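Local coordinates for putative acetylornithine deacetylase (Sulfolobus tokodaii, PDB 3VPC), which probably catalyses the ATP-dependent ligation of glutamate to the C-terminal glutamate of the carrier protein LysW in arginine biosynthesis, as a magnesium-dependent ATP-grasp ligase, at residues D176-A181 and Y190-P195; E168-K173 and D237-P242; E232-D237 and N249-V254; V55-A60 and V80-G85. All coordinates share one frame; numbering follows the deposited sequence.

Contact 1: residues D176-A181 and Y190-P195; sequences DIRCIA and YARNIP. With ADP (adenosine-5'-diphosphate), chain E.
Asp-176 and Arg-192 face each other as a hydrogen-bonded antiparallel pair, and their side chains run side by side. Asp-176 N donates to Arg-192 O, and Arg-192 N to Asp-176 O, both at 2.7 Å. On the face they share with Arg-178 and Tyr-190, Asp-176 OD2 meets Arg-192 NH2 at 2.8 Å in a salt bridge, near the guanidinium plane. The same OD2 accepts the ribose O3' of ADP. Both bonds belong to one of two Asp-176 conformers, so they are less certain. Strands 175-182 and 185-193 form a beta hairpin of the ATP-grasp domain, and this face lies against the nucleotide. Arg-192 is inferred to bind substrate. Arg-178 lays CB over one face of the Tyr-190 ring. The bend at chi3, -61°, turns its guanidinium over that of Arg-192, with Arg-178 NH2 3.3 Å from Arg-192 CZ. These like charges have the carboxylates of Asp-176 and Asp-237 beside them; Asp-237, a magnesium ligand, pairs with Arg-178 NE. A leucine in place of Arg-178 would probably leave Asp-237 without this charged mate. The other face is sparser: Ile-177 and Ala-191 form a non-hydrogen-bonded pair and touch Ile-212. Asn-193, partly exposed, points away from strand 175-182; its ND2 bonds to Ser-210 OG and Thr-208 O.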
# COMPACT_ATOMS: atom_id res chain seq x y z
N ASP A 176 -12.77 -20.20 20.76
CA ASP A 176 -12.11 -20.88 19.64
C ASP A 176 -11.50 -22.17 20.16
O ASP A 176 -11.03 -22.24 21.30
CB ASP A 176 -10.98 -20.01 19.06
CG ASP A 176 -10.73 -20.27 17.57
OD1 ASP A 176 -10.88 -21.41 17.09
OD2 ASP A 176 -10.39 -19.30 16.86
N ILE A 177 -11.49 -23.19 19.31
CA ILE A 177 -10.77 -24.41 19.65
C ILE A 177 -9.58 -24.52 18.70
O ILE A 177 -9.73 -24.35 17.48
CB ILE A 177 -11.66 -25.67 19.60
CG1 ILE A 177 -12.76 -25.61 20.68
CG2 ILE A 177 -10.79 -26.93 19.79
CD1 ILE A 177 -13.82 -26.73 20.59
N ARG A 178 -8.39 -24.74 19.25
CA ARG A 178 -7.21 -24.94 18.43
C ARG A 178 -6.63 -26.33 18.67
O ARG A 178 -6.44 -26.74 19.82
CB ARG A 178 -6.17 -23.85 18.68
CG ARG A 178 -4.83 -24.11 17.98
CD ARG A 178 -3.99 -22.86 17.86
NE ARG A 178 -4.68 -21.86 17.07
CZ ARG A 178 -4.31 -20.59 16.95
NH1 ARG A 178 -3.22 -20.14 17.58
NH2 ARG A 178 -5.03 -19.77 16.19
N CYS A 179 -6.36 -27.04 17.58
CA CYS A 179 -5.79 -28.37 17.67
C CYS A 179 -4.49 -28.42 16.88
O CYS A 179 -4.27 -27.59 15.98
CB CYS A 179 -6.79 -29.42 17.15
SG CYS A 179 -8.45 -29.32 17.86
N ILE A 180 -3.63 -29.38 17.22
CA ILE A 180 -2.44 -29.65 16.44
C ILE A 180 -2.36 -31.12 16.06
O ILE A 180 -2.66 -32.01 16.88
CB ILE A 180 -1.12 -29.23 17.16
CG1 ILE A 180 -1.06 -27.71 17.30
CG2 ILE A 180 0.12 -29.71 16.40
CD1 ILE A 180 0.27 -27.17 17.85
N ALA A 181 -1.95 -31.37 14.82
CA ALA A 181 -1.77 -32.73 14.34
C ALA A 181 -0.38 -32.87 13.74
O ALA A 181 0.16 -31.93 13.13
CB ALA A 181 -2.84 -33.08 13.30
N TYR A 190 -7.07 -27.28 22.63
CA TYR A 190 -7.41 -26.42 23.77
C TYR A 190 -8.38 -25.35 23.28
O TYR A 190 -8.55 -25.18 22.06
CB TYR A 190 -6.15 -25.81 24.41
CG TYR A 190 -5.44 -24.76 23.58
CD1 TYR A 190 -4.46 -25.13 22.66
CD2 TYR A 190 -5.73 -23.40 23.72
CE1 TYR A 190 -3.80 -24.17 21.89
CE2 TYR A 190 -5.07 -22.43 22.95
CZ TYR A 190 -4.10 -22.83 22.04
OH TYR A 190 -3.43 -21.91 21.27
N ALA A 191 -9.02 -24.65 24.21
CA ALA A 191 -9.91 -23.54 23.87
C ALA A 191 -9.28 -22.18 24.15
O ALA A 191 -8.49 -22.01 25.09
CB ALA A 191 -11.24 -23.67 24.60
N ARG A 192 -9.63 -21.21 23.31
CA ARG A 192 -9.29 -19.80 23.53
C ARG A 192 -10.62 -19.07 23.68
O ARG A 192 -11.39 -19.00 22.73
CB ARG A 192 -8.52 -19.24 22.33
CG ARG A 192 -7.40 -20.14 21.79
CD ARG A 192 -7.37 -20.14 20.26
NE ARG A 192 -6.63 -18.99 19.74
CZ ARG A 192 -6.84 -18.42 18.55
NH1 ARG A 192 -6.09 -17.38 18.20
NH2 ARG A 192 -7.77 -18.87 17.72
N ASN A 193 -10.89 -18.56 24.88
CA ASN A 193 -12.15 -17.87 25.14
C ASN A 193 -12.13 -16.40 24.74
O ASN A 193 -11.11 -15.73 24.84
CB ASN A 193 -12.59 -18.04 26.60
CG ASN A 193 -12.82 -19.49 26.98
OD1 ASN A 193 -13.96 -19.94 27.06
ND2 ASN A 193 -11.74 -20.22 27.21
N ILE A 194 -13.28 -15.91 24.27
CA ILE A 194 -13.45 -14.51 23.89
C ILE A 194 -13.50 -13.64 25.17
O ILE A 194 -14.32 -13.91 26.05
CB ILE A 194 -14.73 -14.31 23.04
CG1 ILE A 194 -14.64 -15.13 21.74
CG2 ILE A 194 -14.95 -12.84 22.71
CD1 ILE A 194 -15.99 -15.32 21.04
N PRO A 195 -12.62 -12.63 25.26
CA PRO A 195 -12.59 -11.69 26.39
C PRO A 195 -13.79 -10.73 26.37
O PRO A 195 -14.28 -10.38 25.29
CB PRO A 195 -11.29 -10.91 26.16
CG PRO A 195 -11.08 -10.96 24.70
CD PRO A 195 -11.55 -12.33 24.29
PB ADP E . -7.10 -14.75 11.43
O1B ADP E . -6.53 -15.73 10.41
O2B ADP E . -6.81 -15.12 12.89
O3B ADP E . -6.66 -13.33 11.15
PA ADP E . -9.75 -15.89 11.80
O1A ADP E . -10.77 -16.40 10.79
O2A ADP E . -8.94 -16.91 12.63
O3A ADP E . -8.72 -14.80 11.22
O5' ADP E . -10.66 -15.18 12.90
C5' ADP E . -10.15 -14.51 14.03
C4' ADP E . -11.21 -14.68 15.11
O4' ADP E . -12.49 -14.20 14.71
C3' ADP E . -11.45 -16.16 15.39
O3' ADP E . -10.58 -16.52 16.44
C2' ADP E . -12.86 -16.24 15.87
O2' ADP E . -12.89 -15.80 17.25
C1' ADP E . -13.52 -15.11 15.10
N9 ADP E . -14.25 -15.55 13.89
C8 ADP E . -13.74 -15.67 12.64
N7 ADP E . -14.71 -16.05 11.77
C5 ADP E . -15.85 -16.19 12.47
C6 ADP E . -17.25 -16.55 12.16
N6 ADP E . -17.61 -16.87 10.89
N1 ADP E . -18.16 -16.56 13.17
C2 ADP E . -17.79 -16.23 14.44
N3 ADP E . -16.54 -15.88 14.80
C4 ADP E . -15.55 -15.83 13.87

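Contact 2: residues E168-K173 and D237-P242; sequences EYIQYK and DILEHP. With ADP (adenosine-5'-diphosphate), chain E.
Ile-170 sits at the centre of this contact, between the adenine and the end of strand 233-241. Its CG2 presses on Glu-240 O at 3.1 Å. Its CD1 meets Leu-239 CD1 at 4.3 Å, and Leu-239 CD1 in turn lies 4.0 Å from ADP C5. Further out, the Tyr-172 ring lies over Pro-242. Pro-242 CA stands 3.8 Å from the ring centroid, 18° off the normal, a CH-pi contact over the face. CG of Tyr-172 is anti to the backbone N (chi1 -169°), which carries the ring across the strand end, with Glu-240 CB at its edge. A water donates to Glu-240 O at 2.7 Å and accepts a weak bond from Lys-173 N. In the next shell, Glu-168 OE2 ties the start of the loop to Lys-244 and Asp-103 N; Glu-240 OE2 pairs with Arg-175 just beyond its end. The loop joins strands 164-168 and 175-182, which belong to two sheets of the ATP-grasp domain. Its backbone reads the base: Ile-170 N donates to ADP N1 at 2.9 Å, and ADP N6 donates to Glu-168 O at 2.9 Å. Two of the base's bonds are thus made by main-chain atoms, and packing of Ile-170 and Tyr-172 on the strand end is consistent with fixing the loop.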
# COMPACT_ATOMS: atom_id res chain seq x y z
N GLU A 168 -21.60 -16.65 7.76
CA GLU A 168 -22.48 -16.69 8.91
C GLU A 168 -21.66 -16.28 10.13
O GLU A 168 -20.46 -16.55 10.20
CB GLU A 168 -23.04 -18.10 9.13
CG GLU A 168 -21.98 -19.15 9.57
CD GLU A 168 -22.60 -20.51 9.83
OE1 GLU A 168 -23.61 -20.57 10.58
OE2 GLU A 168 -22.10 -21.50 9.29
N TYR A 169 -22.32 -15.59 11.06
CA TYR A 169 -21.70 -15.25 12.33
C TYR A 169 -22.02 -16.35 13.35
O TYR A 169 -23.18 -16.55 13.73
CB TYR A 169 -22.21 -13.88 12.82
CG TYR A 169 -21.63 -13.46 14.16
CD1 TYR A 169 -20.30 -13.72 14.46
CD2 TYR A 169 -22.41 -12.81 15.12
CE1 TYR A 169 -19.74 -13.35 15.67
CE2 TYR A 169 -21.87 -12.44 16.35
CZ TYR A 169 -20.53 -12.71 16.62
OH TYR A 169 -19.95 -12.34 17.82
N ILE A 170 -20.99 -17.06 13.77
CA ILE A 170 -21.17 -18.21 14.64
C ILE A 170 -20.99 -17.79 16.10
O ILE A 170 -19.96 -17.28 16.48
CB ILE A 170 -20.20 -19.37 14.32
CG1 ILE A 170 -20.45 -19.87 12.89
CG2 ILE A 170 -20.43 -20.52 15.32
CD1 ILE A 170 -19.39 -20.79 12.34
N GLN A 171 -22.01 -18.01 16.90
CA GLN A 171 -21.93 -17.64 18.30
C GLN A 171 -22.73 -18.62 19.09
O GLN A 171 -23.97 -18.62 19.02
CB GLN A 171 -22.36 -16.20 18.54
CG GLN A 171 -23.67 -15.80 17.91
CD GLN A 171 -24.04 -14.38 18.25
OE1 GLN A 171 -23.50 -13.78 19.19
NE2 GLN A 171 -24.96 -13.81 17.48
N TYR A 172 -22.01 -19.47 19.80
CA TYR A 172 -22.58 -20.61 20.46
C TYR A 172 -21.97 -20.69 21.85
O TYR A 172 -22.66 -20.45 22.85
CB TYR A 172 -22.29 -21.86 19.62
CG TYR A 172 -23.02 -23.12 20.02
CD1 TYR A 172 -22.33 -24.32 20.20
CD2 TYR A 172 -24.40 -23.12 20.22
CE1 TYR A 172 -22.98 -25.48 20.58
CE2 TYR A 172 -25.07 -24.29 20.60
CZ TYR A 172 -24.35 -25.46 20.77
OH TYR A 172 -25.00 -26.61 21.14
N LYS A 173 -20.68 -20.97 21.93
CA LYS A 173 -20.05 -21.20 23.23
C LYS A 173 -18.97 -20.19 23.64
O LYS A 173 -18.34 -20.36 24.69
CB LYS A 173 -19.55 -22.65 23.35
CG LYS A 173 -20.36 -23.49 24.36
CD LYS A 173 -21.41 -24.38 23.69
CE LYS A 173 -22.32 -25.04 24.73
NZ LYS A 173 -23.47 -24.16 25.14
N ASP A 237 -7.92 -24.61 13.52
CA ASP A 237 -8.85 -23.81 14.30
C ASP A 237 -10.30 -24.20 13.99
O ASP A 237 -10.72 -24.21 12.81
CB ASP A 237 -8.64 -22.30 14.06
CG ASP A 237 -7.30 -21.79 14.59
OD1 ASP A 237 -6.59 -22.54 15.30
OD2 ASP A 237 -6.93 -20.63 14.29
N ILE A 238 -11.04 -24.49 15.06
CA ILE A 238 -12.40 -25.02 15.01
C ILE A 238 -13.39 -24.09 15.74
O ILE A 238 -13.07 -23.56 16.79
CB ILE A 238 -12.46 -26.41 15.74
CG1 ILE A 238 -11.63 -27.47 15.01
CG2 ILE A 238 -13.92 -26.86 15.94
CD1 ILE A 238 -12.24 -27.95 13.73
N LEU A 239 -14.58 -23.93 15.19
CA LEU A 239 -15.63 -23.24 15.92
C LEU A 239 -16.76 -24.21 16.21
O LEU A 239 -17.15 -25.00 15.36
CB LEU A 239 -16.14 -22.00 15.17
CG LEU A 239 -15.05 -20.94 14.93
CD1 LEU A 239 -15.52 -19.92 13.91
CD2 LEU A 239 -14.64 -20.24 16.22
N GLU A 240 -17.27 -24.14 17.44
CA GLU A 240 -18.49 -24.87 17.76
C GLU A 240 -19.69 -24.18 17.12
O GLU A 240 -19.79 -22.95 17.11
CB GLU A 240 -18.66 -25.00 19.27
CG GLU A 240 -17.58 -25.85 19.90
CD GLU A 240 -17.27 -25.48 21.35
OE1 GLU A 240 -16.99 -24.28 21.62
OE2 GLU A 240 -17.29 -26.39 22.21
N HIS A 241 -20.58 -24.99 16.57
CA HIS A 241 -21.73 -24.52 15.82
C HIS A 241 -22.98 -25.24 16.33
O HIS A 241 -22.95 -26.46 16.46
CB HIS A 241 -21.54 -24.86 14.34
CG HIS A 241 -22.57 -24.26 13.45
ND1 HIS A 241 -22.35 -23.09 12.75
CD2 HIS A 241 -23.82 -24.66 13.13
CE1 HIS A 241 -23.42 -22.79 12.03
NE2 HIS A 241 -24.33 -23.73 12.25
N PRO A 242 -24.07 -24.50 16.59
CA PRO A 242 -25.33 -25.09 17.10
C PRO A 242 -25.90 -26.26 16.28
O PRO A 242 -26.39 -27.21 16.86
CB PRO A 242 -26.30 -23.90 17.13
CG PRO A 242 -25.60 -22.76 16.43
CD PRO A 242 -24.13 -23.03 16.55
PB ADP E . -7.10 -14.75 11.43
O1B ADP E . -6.53 -15.73 10.41
O2B ADP E . -6.81 -15.12 12.89
O3B ADP E . -6.66 -13.33 11.15
PA ADP E . -9.75 -15.89 11.80
O1A ADP E . -10.77 -16.40 10.79
O2A ADP E . -8.94 -16.91 12.63
O3A ADP E . -8.72 -14.80 11.22
O5' ADP E . -10.66 -15.18 12.90
C5' ADP E . -10.15 -14.51 14.03
C4' ADP E . -11.21 -14.68 15.11
O4' ADP E . -12.49 -14.20 14.71
C3' ADP E . -11.45 -16.16 15.39
O3' ADP E . -10.58 -16.52 16.44
C2' ADP E . -12.86 -16.24 15.87
O2' ADP E . -12.89 -15.80 17.25
C1' ADP E . -13.52 -15.11 15.10
N9 ADP E . -14.25 -15.55 13.89
C8 ADP E . -13.74 -15.67 12.64
N7 ADP E . -14.71 -16.05 11.77
C5 ADP E . -15.85 -16.19 12.47
C6 ADP E . -17.25 -16.55 12.16
N6 ADP E . -17.61 -16.87 10.89
N1 ADP E . -18.16 -16.56 13.17
C2 ADP E . -17.79 -16.23 14.44
N3 ADP E . -16.54 -15.88 14.80
C4 ADP E . -15.55 -15.83 13.87
O HOH W 1 -19.00 -21.16 18.98

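Contact 3: residues E232-D237 and N249-V254; sequences EFVSID and NELNDV. With ADP (adenosine-5'-diphosphate), chain E.
Asp-237 and Glu-250 lie side by side on neighbouring antiparallel strands, and both are magnesium ligands. Glu-250 CB touches Asp-237 CB at 3.7 Å. Its CG is next to ADP O2A. The chain then bends at chi2, -85°, and lifts the carboxylate away from the strand partner. Glu-250 OE1 comes within 3.5 Å of ADP O1B without a bond, and Glu-250 OE2 pairs with Lys-87. A water links Asp-237 OD2 to Glu-250 OE1, the second bond weak. OD1 of Asp-237 is held by Arg-178. Asn-249 and Glu-250 both face Asp-237 in a classic beta bulge, where Asn-249 N reaches Asp-237 O at 2.7 Å. Asn-249 ND2 donates to ADP O1A at 3.0 Å, while its OD1 accepts from Lys-127. A leucine in place of Asn-249 would probably leave the alpha phosphate without this donor and Lys-127 without one of its acceptors. Asn-252, another magnesium ligand, has OD1 bonded to Val-254 N in an Asx turn, and its CB lies 3.1 Å from Ser-235 OG. On the reverse face, Leu-251 CD2 meets Val-234 CG2 at 3.8 Å and also Ile-236 CG1. This apolar side packs on helix 216-229, through Val-222, Val-226 and Val-229. Strand 175-182 flanks strand 233-241 on its far edge, and helix 78-84 covers Leu-251 and Asp-253.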
# COMPACT_ATOMS: atom_id res chain seq x y z
N GLU A 232 1.29 -32.26 7.38
CA GLU A 232 2.17 -33.14 8.16
C GLU A 232 2.45 -32.58 9.55
O GLU A 232 2.71 -33.33 10.50
CB GLU A 232 3.47 -33.36 7.41
CG GLU A 232 3.95 -34.75 7.54
CD GLU A 232 5.00 -35.15 6.52
OE1 GLU A 232 5.17 -34.47 5.50
OE2 GLU A 232 5.66 -36.17 6.76
N PHE A 233 2.41 -31.25 9.66
CA PHE A 233 2.50 -30.60 10.96
C PHE A 233 1.74 -29.29 10.87
O PHE A 233 2.28 -28.27 10.39
CB PHE A 233 3.97 -30.38 11.33
CG PHE A 233 4.18 -29.67 12.64
CD1 PHE A 233 3.36 -29.95 13.74
CD2 PHE A 233 5.19 -28.72 12.77
CE1 PHE A 233 3.57 -29.29 14.99
CE2 PHE A 233 5.41 -28.06 14.01
CZ PHE A 233 4.58 -28.34 15.11
N VAL A 234 0.48 -29.31 11.33
CA VAL A 234 -0.40 -28.15 11.19
C VAL A 234 -1.18 -27.92 12.49
O VAL A 234 -1.35 -28.85 13.29
CB VAL A 234 -1.40 -28.36 10.00
CG1 VAL A 234 -0.66 -28.63 8.69
CG2 VAL A 234 -2.35 -29.53 10.28
N SER A 235 -1.65 -26.69 12.70
CA SER A 235 -2.72 -26.47 13.64
C SER A 235 -4.05 -26.31 12.90
O SER A 235 -4.07 -26.00 11.69
CB SER A 235 -2.48 -25.24 14.54
OG SER A 235 -2.37 -24.06 13.78
N ILE A 236 -5.13 -26.58 13.62
CA ILE A 236 -6.48 -26.50 13.08
C ILE A 236 -7.31 -25.68 14.04
O ILE A 236 -7.37 -26.00 15.24
CB ILE A 236 -7.14 -27.91 12.91
CG1 ILE A 236 -6.19 -28.91 12.24
CG2 ILE A 236 -8.47 -27.78 12.08
CD1 ILE A 236 -5.21 -29.67 13.22
N ASP A 237 -7.92 -24.61 13.52
CA ASP A 237 -8.85 -23.81 14.30
C ASP A 237 -10.30 -24.20 13.99
O ASP A 237 -10.72 -24.21 12.81
CB ASP A 237 -8.64 -22.30 14.06
CG ASP A 237 -7.30 -21.79 14.59
OD1 ASP A 237 -6.59 -22.54 15.30
OD2 ASP A 237 -6.93 -20.63 14.29
N ASN A 249 -12.41 -23.58 10.74
CA ASN A 249 -12.25 -22.17 10.38
C ASN A 249 -10.94 -21.86 9.67
O ASN A 249 -10.91 -21.06 8.74
CB ASN A 249 -12.38 -21.28 11.60
CG ASN A 249 -12.35 -19.80 11.24
OD1 ASN A 249 -13.05 -19.36 10.33
ND2 ASN A 249 -11.53 -19.04 11.93
N GLU A 250 -9.85 -22.50 10.11
CA GLU A 250 -8.49 -22.17 9.66
C GLU A 250 -7.64 -23.43 9.76
O GLU A 250 -7.88 -24.25 10.65
CB GLU A 250 -7.83 -21.18 10.64
CG GLU A 250 -7.91 -19.70 10.33
CD GLU A 250 -6.78 -19.27 9.38
OE1 GLU A 250 -5.64 -19.02 9.84
OE2 GLU A 250 -7.05 -19.19 8.17
N LEU A 251 -6.65 -23.57 8.88
CA LEU A 251 -5.47 -24.38 9.17
C LEU A 251 -4.20 -23.53 9.11
O LEU A 251 -4.13 -22.57 8.34
CB LEU A 251 -5.36 -25.58 8.23
CG LEU A 251 -6.23 -26.77 8.65
CD1 LEU A 251 -7.54 -26.82 7.87
CD2 LEU A 251 -5.46 -28.08 8.54
N ASN A 252 -3.21 -23.86 9.92
CA ASN A 252 -1.97 -23.08 9.92
C ASN A 252 -0.83 -24.02 9.59
O ASN A 252 -0.68 -25.05 10.24
CB ASN A 252 -1.73 -22.42 11.28
CG ASN A 252 -0.59 -21.41 11.25
OD1 ASN A 252 0.30 -21.46 10.38
ND2 ASN A 252 -0.62 -20.45 12.19
N ASP A 253 -0.05 -23.67 8.56
CA ASP A 253 1.05 -24.53 8.10
C ASP A 253 2.39 -24.29 8.81
O ASP A 253 3.32 -25.08 8.70
CB ASP A 253 1.22 -24.39 6.59
CG ASP A 253 1.49 -22.97 6.18
OD1 ASP A 253 2.68 -22.57 6.16
OD2 ASP A 253 0.53 -22.24 5.91
N VAL A 254 2.51 -23.18 9.53
CA VAL A 254 3.65 -22.96 10.43
C VAL A 254 3.06 -22.71 11.82
O VAL A 254 3.08 -21.57 12.30
CB VAL A 254 4.60 -21.81 9.95
CG1 VAL A 254 5.89 -21.80 10.79
CG2 VAL A 254 4.99 -21.99 8.49
PB ADP E . -7.10 -14.75 11.43
O1B ADP E . -6.53 -15.73 10.41
O2B ADP E . -6.81 -15.12 12.89
O3B ADP E . -6.66 -13.33 11.15
PA ADP E . -9.75 -15.89 11.80
O1A ADP E . -10.77 -16.40 10.79
O2A ADP E . -8.94 -16.91 12.63
O3A ADP E . -8.72 -14.80 11.22
O5' ADP E . -10.66 -15.18 12.90
C5' ADP E . -10.15 -14.51 14.03
C4' ADP E . -11.21 -14.68 15.11
O4' ADP E . -12.49 -14.20 14.71
C3' ADP E . -11.45 -16.16 15.39
O3' ADP E . -10.58 -16.52 16.44
C2' ADP E . -12.86 -16.24 15.87
O2' ADP E . -12.89 -15.80 17.25
C1' ADP E . -13.52 -15.11 15.10
N9 ADP E . -14.25 -15.55 13.89
C8 ADP E . -13.74 -15.67 12.64
N7 ADP E . -14.71 -16.05 11.77
C5 ADP E . -15.85 -16.19 12.47
C6 ADP E . -17.25 -16.55 12.16
N6 ADP E . -17.61 -16.87 10.89
N1 ADP E . -18.16 -16.56 13.17
C2 ADP E . -17.79 -16.23 14.44
N3 ADP E . -16.54 -15.88 14.80
C4 ADP E . -15.55 -15.83 13.87
O HOH W 2 -4.40 -20.72 12.39

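Contact 4: residues V55-A60 and V80-G85; sequences VSMYRA and VINVCG
Two helices of the preATP-grasp domain meet here: the first turn of helix 57-69 and the C-terminal part of helix 78-84. Met-57 does most of the touching. Its side chain is fully extended, with CG anti to the backbone N (chi1 -179°), and reaches straight across to the other helix. Near its base, Met-57 CG passes Ile-81 CG2 at 4.3 Å. Met-57 SD then rests on Gly-85 CA at 3.7 Å, and the methyl Met-57 CE ends 3.4 Å from Ile-81 O. Asn-82 ND2 lies 3.7 Å from Met-57 CE, and the two side chains cross at about a right angle. Ile-81 O is already bonded to Gly-85 N within its own helix, and the methyl lies against it. Gly-85 carries no side chain, and a CB there would run into Met-57 CE. One turn on, Ile-81 CD1 reaches Ala-60 O at 3.7 Å and Ala-60 CB at 4.4 Å. Ile-81 also packs on Leu-61 of helix 57-69 and on Ile-52 of the parallel sheet, which makes this end the more buried. On the outer side of helix 57-69, Tyr-58 and Arg-59 bond to Leu-108 O of the second subunit. Asn-82 touches Leu-89 of that subunit. The pairing of the two helices thus rests on van der Waals contact, partly against backbone carbonyls, with methionine against glycine, while polar bonds serve the subunit interface.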
# COMPACT_ATOMS: atom_id res chain seq x y z
N VAL A 55 8.56 -17.41 9.64
CA VAL A 55 7.41 -16.75 10.23
C VAL A 55 6.52 -16.09 9.18
O VAL A 55 5.35 -15.84 9.41
CB VAL A 55 7.86 -15.69 11.26
CG1 VAL A 55 6.68 -14.90 11.79
CG2 VAL A 55 8.60 -16.35 12.42
N SER A 56 7.08 -15.78 8.02
CA SER A 56 6.26 -15.18 6.98
C SER A 56 5.90 -16.21 5.90
O SER A 56 6.71 -17.08 5.56
CB SER A 56 6.90 -13.92 6.39
OG SER A 56 8.15 -14.20 5.79
N MET A 57 4.67 -16.13 5.41
CA MET A 57 4.18 -17.11 4.44
C MET A 57 5.06 -17.20 3.19
O MET A 57 5.45 -18.29 2.80
CB MET A 57 2.71 -16.89 4.06
CG MET A 57 2.19 -17.95 3.06
SD MET A 57 0.45 -17.73 2.65
CE MET A 57 0.27 -18.97 1.36
N TYR A 58 5.40 -16.06 2.58
CA TYR A 58 6.24 -16.11 1.37
C TYR A 58 7.58 -16.80 1.60
O TYR A 58 8.00 -17.62 0.80
CB TYR A 58 6.43 -14.72 0.74
CG TYR A 58 7.47 -13.83 1.37
CD1 TYR A 58 7.22 -13.17 2.58
CD2 TYR A 58 8.70 -13.62 0.75
CE1 TYR A 58 8.18 -12.33 3.16
CE2 TYR A 58 9.66 -12.78 1.31
CZ TYR A 58 9.39 -12.14 2.51
OH TYR A 58 10.35 -11.32 3.07
N ARG A 59 8.22 -16.53 2.72
CA ARG A 59 9.47 -17.24 3.02
C ARG A 59 9.32 -18.75 3.23
O ARG A 59 10.14 -19.51 2.78
CB ARG A 59 10.19 -16.60 4.21
CG ARG A 59 10.73 -15.21 3.87
CD ARG A 59 11.69 -14.72 4.90
NE ARG A 59 12.22 -13.39 4.61
CZ ARG A 59 12.43 -12.47 5.54
NH1 ARG A 59 12.93 -11.27 5.23
NH2 ARG A 59 12.11 -12.74 6.79
N ALA A 60 8.28 -19.16 3.94
CA ALA A 60 7.96 -20.58 4.10
C ALA A 60 7.64 -21.20 2.74
O ALA A 60 8.17 -22.25 2.38
CB ALA A 60 6.78 -20.76 5.06
N VAL A 80 0.88 -27.57 0.33
CA VAL A 80 0.19 -27.52 1.63
C VAL A 80 0.27 -26.11 2.22
O VAL A 80 -0.72 -25.61 2.75
CB VAL A 80 0.75 -28.60 2.60
CG1 VAL A 80 0.25 -28.37 4.04
CG2 VAL A 80 0.38 -30.01 2.10
N ILE A 81 1.42 -25.46 2.10
CA ILE A 81 1.57 -24.07 2.55
C ILE A 81 0.64 -23.14 1.76
O ILE A 81 0.02 -22.25 2.33
CB ILE A 81 3.04 -23.59 2.46
CG1 ILE A 81 3.88 -24.31 3.52
CG2 ILE A 81 3.19 -22.06 2.63
CD1 ILE A 81 5.36 -24.47 3.20
N ASN A 82 0.56 -23.34 0.45
CA ASN A 82 -0.31 -22.53 -0.39
C ASN A 82 -1.80 -22.68 -0.04
O ASN A 82 -2.53 -21.70 -0.04
CB ASN A 82 -0.04 -22.82 -1.87
CG ASN A 82 0.62 -21.64 -2.60
OD1 ASN A 82 1.29 -21.83 -3.62
ND2 ASN A 82 0.42 -20.42 -2.09
N VAL A 83 -2.22 -23.90 0.28
CA VAL A 83 -3.60 -24.18 0.68
C VAL A 83 -3.90 -23.68 2.09
O VAL A 83 -4.88 -22.95 2.28
CB VAL A 83 -3.95 -25.68 0.51
CG1 VAL A 83 -5.32 -26.00 1.08
CG2 VAL A 83 -3.91 -26.07 -0.97
N CYS A 84 -3.09 -24.07 3.09
CA CYS A 84 -3.35 -23.66 4.47
C CYS A 84 -3.28 -22.14 4.64
O CYS A 84 -4.07 -21.55 5.40
CB CYS A 84 -2.37 -24.34 5.42
SG CYS A 84 -2.66 -26.09 5.52
N GLY A 85 -2.33 -21.51 3.94
CA GLY A 85 -2.11 -20.09 4.04
C GLY A 85 -3.22 -19.23 3.43
O GLY A 85 -3.21 -18.01 3.57

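In the fold
Contacts 1 and 3 are buried and lie in one antiparallel sheet, on either side of the pairing between strands 175-182 and 233-241. Arg-178 of contact 1 binds Asp-237 of contact 3 across that pairing. Contact 2 uses the other end of strand 233-241 and is only partly buried. All three touch ADP, each in its own way: contact 1 at the ribose, contact 2 at the adenine, contact 3 at the phosphates. Contacts 1 and 3 join backbone pairing to a charged face, and contact 3 adds an apolar one. Contact 4, also partly buried, joins helices of the preATP-grasp domain and does not touch ADP. It meets contact 3 through Asp-253, packed against Ile-81 and Cys-84.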